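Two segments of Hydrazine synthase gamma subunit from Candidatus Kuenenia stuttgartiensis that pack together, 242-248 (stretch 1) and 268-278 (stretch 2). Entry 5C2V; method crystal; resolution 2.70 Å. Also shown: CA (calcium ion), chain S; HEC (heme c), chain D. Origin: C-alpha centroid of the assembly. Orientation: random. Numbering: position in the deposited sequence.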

ATOM      1  N   GLU C 242     -29.838 -24.991 -15.141  1.00 61.92           N
ATOM      2  CA  GLU C 242     -29.397 -25.955 -16.150  1.00 65.38           C
ATOM      3  C   GLU C 242     -30.495 -26.371 -17.129  1.00 78.81           C
ATOM      4  O   GLU C 242     -30.224 -27.057 -18.115  1.00 64.14           O
ATOM      5  CB  GLU C 242     -28.820 -27.197 -15.471  1.00 54.23           C
ATOM      6  CG  GLU C 242     -27.337 -27.092 -15.148  1.00 77.54           C
ATOM      7  CD  GLU C 242     -26.879 -28.146 -14.161  1.00 83.05           C
ATOM      8  OE1 GLU C 242     -27.582 -28.362 -13.151  1.00 82.56           O
ATOM      9  OE2 GLU C 242     -25.816 -28.761 -14.395  1.00 84.22           O
ATOM     10  N   SER C 243     -31.727 -25.957 -16.856  1.00 69.74           N
ATOM     11  CA  SER C 243     -32.865 -26.354 -17.679  1.00 58.70           C
ATOM     12  C   SER C 243     -32.863 -25.643 -19.026  1.00 62.72           C
ATOM     13  O   SER C 243     -32.505 -24.472 -19.113  1.00 49.11           O
ATOM     14  CB  SER C 243     -34.177 -26.069 -16.946  1.00 72.60           C
ATOM     15  OG  SER C 243     -34.190 -26.681 -15.669  1.00 89.75           O
ATOM     16  N   ASN C 244     -33.266 -26.356 -20.074  1.00 55.68           N
ATOM     17  CA  ASN C 244     -33.395 -25.759 -21.397  1.00 59.54           C
ATOM     18  C   ASN C 244     -34.542 -24.758 -21.439  1.00 49.71           C
ATOM     19  O   ASN C 244     -34.499 -23.775 -22.180  1.00 54.52           O
ATOM     20  CB  ASN C 244     -33.606 -26.841 -22.460  1.00 63.71           C
ATOM     21  CG  ASN C 244     -32.351 -27.646 -22.736  1.00 63.62           C
ATOM     22  OD1 ASN C 244     -31.249 -27.099 -22.788  1.00 55.72           O
ATOM     23  ND2 ASN C 244     -32.512 -28.952 -22.916  1.00 58.97           N
ATOM     24  N   THR C 245     -35.575 -25.023 -20.642  1.00 42.34           N
ATOM     25  CA  THR C 245     -36.772 -24.188 -20.606  1.00 54.31           C
ATOM     26  C   THR C 245     -37.225 -23.940 -19.171  1.00 54.57           C
ATOM     27  O   THR C 245     -37.032 -24.791 -18.303  1.00 55.69           O
ATOM     28  CB  THR C 245     -37.937 -24.834 -21.380  1.00 53.40           C
ATOM     29  OG1 THR C 245     -38.479 -25.918 -20.615  1.00 62.53           O
ATOM     30  CG2 THR C 245     -37.460 -25.364 -22.712  1.00 49.91           C
ATOM     31  N   PRO C 246     -37.829 -22.769 -18.914  1.00 45.99           N
ATOM     32  CA  PRO C 246     -38.381 -22.486 -17.585  1.00 44.12           C
ATOM     33  C   PRO C 246     -39.640 -23.297 -17.287  1.00 43.01           C
ATOM     34  O   PRO C 246     -40.495 -23.444 -18.161  1.00 65.42           O
ATOM     35  CB  PRO C 246     -38.704 -20.991 -17.653  1.00 54.74           C
ATOM     36  CG  PRO C 246     -38.946 -20.733 -19.100  1.00 43.97           C
ATOM     37  CD  PRO C 246     -37.982 -21.623 -19.828  1.00 51.21           C
ATOM     38  N   ILE C 247     -39.744 -23.823 -16.071  1.00 44.97           N
ATOM     39  CA  ILE C 247     -40.962 -24.493 -15.630  1.00 39.65           C
ATOM     40  C   ILE C 247     -41.840 -23.561 -14.791  1.00 42.13           C
ATOM     41  O   ILE C 247     -42.882 -23.972 -14.282  1.00 55.77           O
ATOM     42  CB  ILE C 247     -40.653 -25.776 -14.833  1.00 56.84           C
ATOM     43  CG1 ILE C 247     -39.724 -25.479 -13.655  1.00 56.93           C
ATOM     44  CG2 ILE C 247     -40.037 -26.830 -15.743  1.00 37.21           C
ATOM     45  CD1 ILE C 247     -39.308 -26.720 -12.888  1.00 46.92           C
ATOM     46  N   ILE C 248     -41.410 -22.309 -14.648  1.00 40.24           N
ATOM     47  CA  ILE C 248     -42.191 -21.294 -13.940  1.00 49.27           C
ATOM     48  C   ILE C 248     -42.272 -20.000 -14.744  1.00 41.57           C
ATOM     49  O   ILE C 248     -41.561 -19.832 -15.736  1.00 51.99           O
ATOM     50  CB  ILE C 248     -41.599 -20.965 -12.552  1.00 51.90           C
ATOM     51  CG1 ILE C 248     -40.232 -20.294 -12.697  1.00 49.05           C
ATOM     52  CG2 ILE C 248     -41.510 -22.216 -11.686  1.00 63.11           C
ATOM     53  CD1 ILE C 248     -39.620 -19.863 -11.381  1.00 55.62           C
ATOM     54  N   GLY C 268     -37.903 -24.857 -32.051  1.00 99.68           N
ATOM     55  CA  GLY C 268     -37.451 -25.440 -30.810  1.00 69.20           C
ATOM     56  C   GLY C 268     -38.391 -24.972 -29.723  1.00 69.75           C
ATOM     57  O   GLY C 268     -38.575 -23.766 -29.562  1.00 85.09           O
ATOM     58  N   THR C 269     -38.992 -25.909 -28.990  1.00 62.98           N
ATOM     59  CA  THR C 269     -39.668 -25.557 -27.745  1.00 51.86           C
ATOM     60  C   THR C 269     -40.864 -24.579 -27.904  1.00 35.57           C
ATOM     61  O   THR C 269     -40.694 -23.353 -27.970  1.00 84.48           O
ATOM     62  CB  THR C 269     -38.656 -25.015 -26.740  1.00 53.92           C
ATOM     63  OG1 THR C 269     -37.653 -26.014 -26.508  1.00 76.11           O
ATOM     64  CG2 THR C 269     -39.340 -24.755 -25.457  1.00 47.60           C
ATOM     65  N   TYR C 270     -42.040 -25.165 -28.128  1.00 41.23           N
ATOM     66  CA  TYR C 270     -43.305 -24.470 -28.416  1.00 72.30           C
ATOM     67  C   TYR C 270     -44.026 -23.714 -27.279  1.00 60.24           C
ATOM     68  O   TYR C 270     -43.542 -23.609 -26.157  1.00 55.12           O
ATOM     69  CB  TYR C 270     -44.276 -25.496 -29.002  1.00 40.93           C
ATOM     70  CG  TYR C 270     -43.556 -26.454 -29.904  1.00 34.41           C
ATOM     71  CD1 TYR C 270     -43.212 -26.081 -31.190  1.00 43.55           C
ATOM     72  CD2 TYR C 270     -43.169 -27.712 -29.457  1.00 36.52           C
ATOM     73  CE1 TYR C 270     -42.534 -26.934 -32.016  1.00 47.28           C
ATOM     74  CE2 TYR C 270     -42.480 -28.577 -30.280  1.00 35.63           C
ATOM     75  CZ  TYR C 270     -42.163 -28.179 -31.561  1.00 40.21           C
ATOM     76  OH  TYR C 270     -41.481 -29.031 -32.398  1.00 51.80           O
ATOM     77  N   PHE C 271     -45.227 -23.251 -27.629  1.00 67.14           N
ATOM     78  CA  PHE C 271     -46.010 -22.164 -27.014  1.00 51.41           C
ATOM     79  C   PHE C 271     -45.273 -20.820 -26.930  1.00 48.88           C
ATOM     80  O   PHE C 271     -44.361 -20.568 -27.714  1.00 68.85           O
ATOM     81  CB  PHE C 271     -46.486 -22.573 -25.613  1.00 44.95           C
ATOM     82  CG  PHE C 271     -47.569 -23.615 -25.621  1.00 46.21           C
ATOM     83  CD1 PHE C 271     -48.507 -23.647 -26.640  1.00 58.90           C
ATOM     84  CD2 PHE C 271     -47.651 -24.560 -24.612  1.00 55.97           C
ATOM     85  CE1 PHE C 271     -49.504 -24.604 -26.655  1.00 51.19           C
ATOM     86  CE2 PHE C 271     -48.648 -25.521 -24.622  1.00 64.91           C
ATOM     87  CZ  PHE C 271     -49.575 -25.542 -25.645  1.00 56.89           C
ATOM     88  N   HIS C 272     -45.650 -19.971 -25.971  1.00 56.47           N
ATOM     89  CA  HIS C 272     -45.089 -18.615 -25.912  1.00 43.08           C
ATOM     90  C   HIS C 272     -43.826 -18.492 -25.061  1.00 57.88           C
ATOM     91  O   HIS C 272     -42.871 -17.816 -25.445  1.00 46.43           O
ATOM     92  CB  HIS C 272     -46.148 -17.603 -25.444  1.00 38.57           C
ATOM     93  CG  HIS C 272     -46.527 -17.718 -23.999  1.00 38.98           C
ATOM     94  ND1 HIS C 272     -47.218 -18.798 -23.492  1.00 50.73           N
ATOM     95  CD2 HIS C 272     -46.337 -16.871 -22.964  1.00 43.94           C
ATOM     96  CE1 HIS C 272     -47.422 -18.615 -22.199  1.00 46.38           C
ATOM     97  NE2 HIS C 272     -46.899 -17.454 -21.852  1.00 48.36           N
ATOM     98  N   ASP C 273     -43.836 -19.137 -23.900  1.00 55.47           N
ATOM     99  CA  ASP C 273     -42.717 -19.064 -22.972  1.00 48.33           C
ATOM    100  C   ASP C 273     -41.771 -20.223 -23.220  1.00 47.48           C
ATOM    101  O   ASP C 273     -40.726 -20.343 -22.582  1.00 54.25           O
ATOM    102  CB  ASP C 273     -43.210 -19.083 -21.525  1.00 48.88           C
ATOM    103  CG  ASP C 273     -43.900 -20.386 -21.161  1.00 51.21           C
ATOM    104  OD1 ASP C 273     -44.405 -21.071 -22.075  1.00 43.25           O
ATOM    105  OD2 ASP C 273     -43.935 -20.726 -19.959  1.00 52.57           O
ATOM    106  N   GLY C 274     -42.151 -21.080 -24.157  1.00 47.23           N
ATOM    107  CA  GLY C 274     -41.394 -22.282 -24.413  1.00 36.71           C
ATOM    108  C   GLY C 274     -41.644 -23.299 -23.318  1.00 45.68           C
ATOM    109  O   GLY C 274     -40.742 -24.027 -22.906  1.00 62.22           O
ATOM    110  N   GLY C 275     -42.877 -23.341 -22.830  1.00 61.54           N
ATOM    111  CA  GLY C 275     -43.238 -24.282 -21.790  1.00 48.25           C
ATOM    112  C   GLY C 275     -43.232 -25.707 -22.307  1.00 55.35           C
ATOM    113  O   GLY C 275     -42.909 -26.641 -21.576  1.00 47.96           O
ATOM    114  N   ALA C 276     -43.571 -25.865 -23.583  1.00 54.36           N
ATOM    115  CA  ALA C 276     -43.674 -27.186 -24.192  1.00 53.05           C
ATOM    116  C   ALA C 276     -42.360 -27.600 -24.845  1.00 56.71           C
ATOM    117  O   ALA C 276     -41.929 -27.006 -25.833  1.00 52.46           O
ATOM    118  CB  ALA C 276     -44.800 -27.208 -25.209  1.00 61.40           C
ATOM    119  N   ARG C 277     -41.734 -28.630 -24.285  1.00 55.22           N
ATOM    120  CA  ARG C 277     -40.420 -29.075 -24.736  1.00 69.89           C
ATOM    121  C   ARG C 277     -40.490 -29.931 -26.000  1.00 54.31           C
ATOM    122  O   ARG C 277     -39.576 -29.905 -26.825  1.00 55.00           O
ATOM    123  CB  ARG C 277     -39.719 -29.834 -23.608  1.00 55.75           C
ATOM    124  CG  ARG C 277     -39.228 -28.907 -22.505  1.00 48.62           C
ATOM    125  CD  ARG C 277     -38.977 -29.628 -21.193  1.00 51.63           C
ATOM    126  NE  ARG C 277     -38.488 -28.702 -20.175  1.00 57.15           N
ATOM    127  CZ  ARG C 277     -38.329 -29.008 -18.893  1.00 54.62           C
ATOM    128  NH1 ARG C 277     -38.625 -30.225 -18.455  1.00 49.73           N
ATOM    129  NH2 ARG C 277     -37.877 -28.095 -18.044  1.00 48.74           N
ATOM    130  N   THR C 278     -41.570 -30.689 -26.150  1.00 62.56           N
ATOM    131  CA  THR C 278     -41.811 -31.439 -27.380  1.00 68.89           C
ATOM    132  C   THR C 278     -43.220 -31.164 -27.894  1.00 50.44           C
ATOM    133  O   THR C 278     -44.056 -30.625 -27.168  1.00 65.14           O
ATOM    134  CB  THR C 278     -41.627 -32.959 -27.181  1.00 54.59           C
ATOM    135  OG1 THR C 278     -42.493 -33.419 -26.136  1.00 49.15           O
ATOM    136  CG2 THR C 278     -40.183 -33.283 -26.820  1.00 39.16           C
TER
HETATM  137 CA    CA S 401     -40.490 -21.724 -30.350  1.00 54.65          CA
HETATM  138 FE   HEC D 405     -53.100 -24.656 -30.895  1.00 58.21          FE
HETATM  139  CHA HEC D 405     -50.188 -23.005 -30.118  1.00 57.52           C
HETATM  140  CHB HEC D 405     -51.291 -27.325 -32.037  1.00 75.30           C
HETATM  141  CHC HEC D 405     -55.967 -26.568 -30.978  1.00 62.68           C
HETATM  142  CHD HEC D 405     -54.957 -21.902 -30.114  1.00 67.47           C
HETATM  143  NA  HEC D 405     -51.104 -25.096 -31.028  1.00 62.85           N
HETATM  144  C1A HEC D 405     -50.063 -24.249 -30.699  1.00 62.98           C
HETATM  145  C2A HEC D 405     -48.824 -24.905 -31.070  1.00 69.06           C
HETATM  146  C3A HEC D 405     -49.126 -26.094 -31.599  1.00 67.27           C
HETATM  147  C4A HEC D 405     -50.568 -26.243 -31.583  1.00 59.51           C
HETATM  148  CMA HEC D 405     -48.114 -27.131 -32.135  1.00 49.46           C
HETATM  149  CAA HEC D 405     -47.403 -24.327 -30.891  1.00 55.20           C
HETATM  150  CBA HEC D 405     -47.210 -23.145 -31.837  1.00 64.04           C
HETATM  151  CGA HEC D 405     -45.924 -22.433 -31.508  1.00 51.92           C
HETATM  152  O1A HEC D 405     -45.459 -21.616 -32.343  1.00 54.38           O
HETATM  153  O2A HEC D 405     -45.360 -22.686 -30.412  1.00 55.21           O
HETATM  154  NB  HEC D 405     -53.563 -26.575 -31.486  1.00 61.45           N
HETATM  155  C1B HEC D 405     -52.626 -27.549 -31.779  1.00 62.84           C
HETATM  156  C2B HEC D 405     -53.294 -28.835 -31.756  1.00 53.68           C
HETATM  157  C3B HEC D 405     -54.587 -28.625 -31.469  1.00 67.28           C
HETATM  158  C4B HEC D 405     -54.780 -27.198 -31.289  1.00 53.54           C
HETATM  159  CMB HEC D 405     -52.609 -30.191 -32.036  1.00 59.26           C
HETATM  160  CAB HEC D 405     -55.697 -29.693 -31.334  1.00 65.28           C
HETATM  161  CBB HEC D 405     -55.481 -30.534 -30.056  1.00 55.64           C
HETATM  162  NC  HEC D 405     -55.095 -24.303 -30.602  1.00 69.64           N
HETATM  163  C1C HEC D 405     -56.118 -25.229 -30.680  1.00 68.61           C
HETATM  164  C2C HEC D 405     -57.346 -24.570 -30.281  1.00 68.70           C
HETATM  165  C3C HEC D 405     -57.086 -23.262 -30.159  1.00 70.85           C
HETATM  166  C4C HEC D 405     -55.652 -23.081 -30.280  1.00 62.50           C
HETATM  167  CMC HEC D 405     -58.750 -25.206 -30.381  1.00 68.70           C
HETATM  168  CAC HEC D 405     -58.100 -22.146 -29.812  1.00 70.71           C
HETATM  169  CBC HEC D 405     -58.638 -22.326 -28.375  1.00 67.89           C
HETATM  170  ND  HEC D 405     -52.636 -22.712 -30.279  1.00 51.71           N
HETATM  171  C1D HEC D 405     -53.605 -21.800 -29.868  1.00 63.91           C
HETATM  172  C2D HEC D 405     -52.961 -20.731 -29.136  1.00 66.86           C
HETATM  173  C3D HEC D 405     -51.465 -21.080 -29.143  1.00 70.12           C
HETATM  174  C4D HEC D 405     -51.363 -22.325 -29.871  1.00 59.79           C
HETATM  175  CMD HEC D 405     -53.637 -19.500 -28.493  1.00 51.57           C
HETATM  176  CAD HEC D 405     -50.306 -20.287 -28.500  1.00 60.49           C
HETATM  177  CBD HEC D 405     -50.457 -20.317 -26.984  1.00 55.74           C
HETATM  178  CGD HEC D 405     -49.192 -19.823 -26.337  1.00 61.49           C
HETATM  179  O1D HEC D 405     -49.117 -19.834 -25.080  1.00 42.14           O
HETATM  180  O2D HEC D 405     -48.258 -19.421 -27.078  1.00 50.98           O
HETATM  181  O   HOH W   1     -42.563 -19.192 -18.344  1.00 38.78           O
HETATM  182  O   HOH W   2     -38.221 -22.135 -30.877  1.00 74.90           O
HETATM  183  O   HOH W   3     -40.638 -20.200 -32.214  1.00 57.42           O

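The contact between 242-248 and 268-278 joins two loops, neither with regular helix or strand, and buries 314 Å² summed over both sides. Two residues dominate it, Thr245 with 79 Å² covered and Arg277 with 77 Å², and they touch each other; Pro246 and Asp273 follow at 40 and 37 Å².

Thr245 is buried, and its CA-to-CB bond points toward the other stretch. Its chi1 of 75° is a p rotamer. OG1 faces Arg277, and the Arg277 NE to Thr245 OG1 distance of 2.8 Å with an N-H...O angle of 156° identifies a well-formed hydrogen bond in which the arginine donates. CG2 meets the methyl of Thr269, with Thr245 CG2 to Thr269 CG2 at 3.4 Å, a tight apolar contact. Gly274 also comes close, its O lying 3.3 Å from Thr245 CB, which brings main chain against the threonine; in the backbone register the CA atoms of Thr245 and Gly274 are 6.3 Å apart.

Arg277 reaches the contact by extension. Its CA-to-CB bond points sideways, but chi2, chi3 and chi4 of 160°, 179° and 172° keep the chain nearly straight beyond chi1 (m), so that the end comes nearer than the start. The guanidinium meets Thr245 OG1 at its edge, near its plane, where the N-H bonds point. Arg277 NH2 adds two weak hydrogen bonds to the same residue: one to Thr245 O at 3.4 Å, straight at 159° but long, and one to Thr245 OG1, also 3.4 Å and more bent at 129°. The arginine thus addresses both the hydroxyl and the carbonyl of a single threonine. Further packing comes from Ile247, whose CG2 lies 3.4 Å from Arg277 NH2, in an oblique position relative to the guanidinium plane.

Pro246 adds to the contact through its ring. Its CG stands 3.9 Å from Asp273 O, so the proline ring rests against main chain here. Although the Asp273 CA-to-CB bond points toward stretch 1, the nearest approach of its side chain is Asp273 OD2 to Pro246 O, 4.7 Å. Separately, water 1 bridges the stretches, its O donating to Ile248 O at 2.9 Å and to Asp273 OD2 at 2.6 Å. Asp273 OD1 also accepts a weak hydrogen bond from Gly275 N at 2.8 Å and 124°, within its own stretch.

Gly274 has a phi of 75°, a positive value that by itself favours glycine. An ideal CB there would point toward stretch 1, yet the clash would come from its own stretch, at 3.0 Å from Thr269 CG2, the same methyl that packs on Thr245. Thr269 also supplies its carbonyl to the calcium ion, with Thr269 O to CA of the ion at 2.9 Å. Farther along, His272 ND1 donates a weak hydrogen bond to heme O1D at 2.7 Å, so stretch 2 carries ligand contacts as well as this interface.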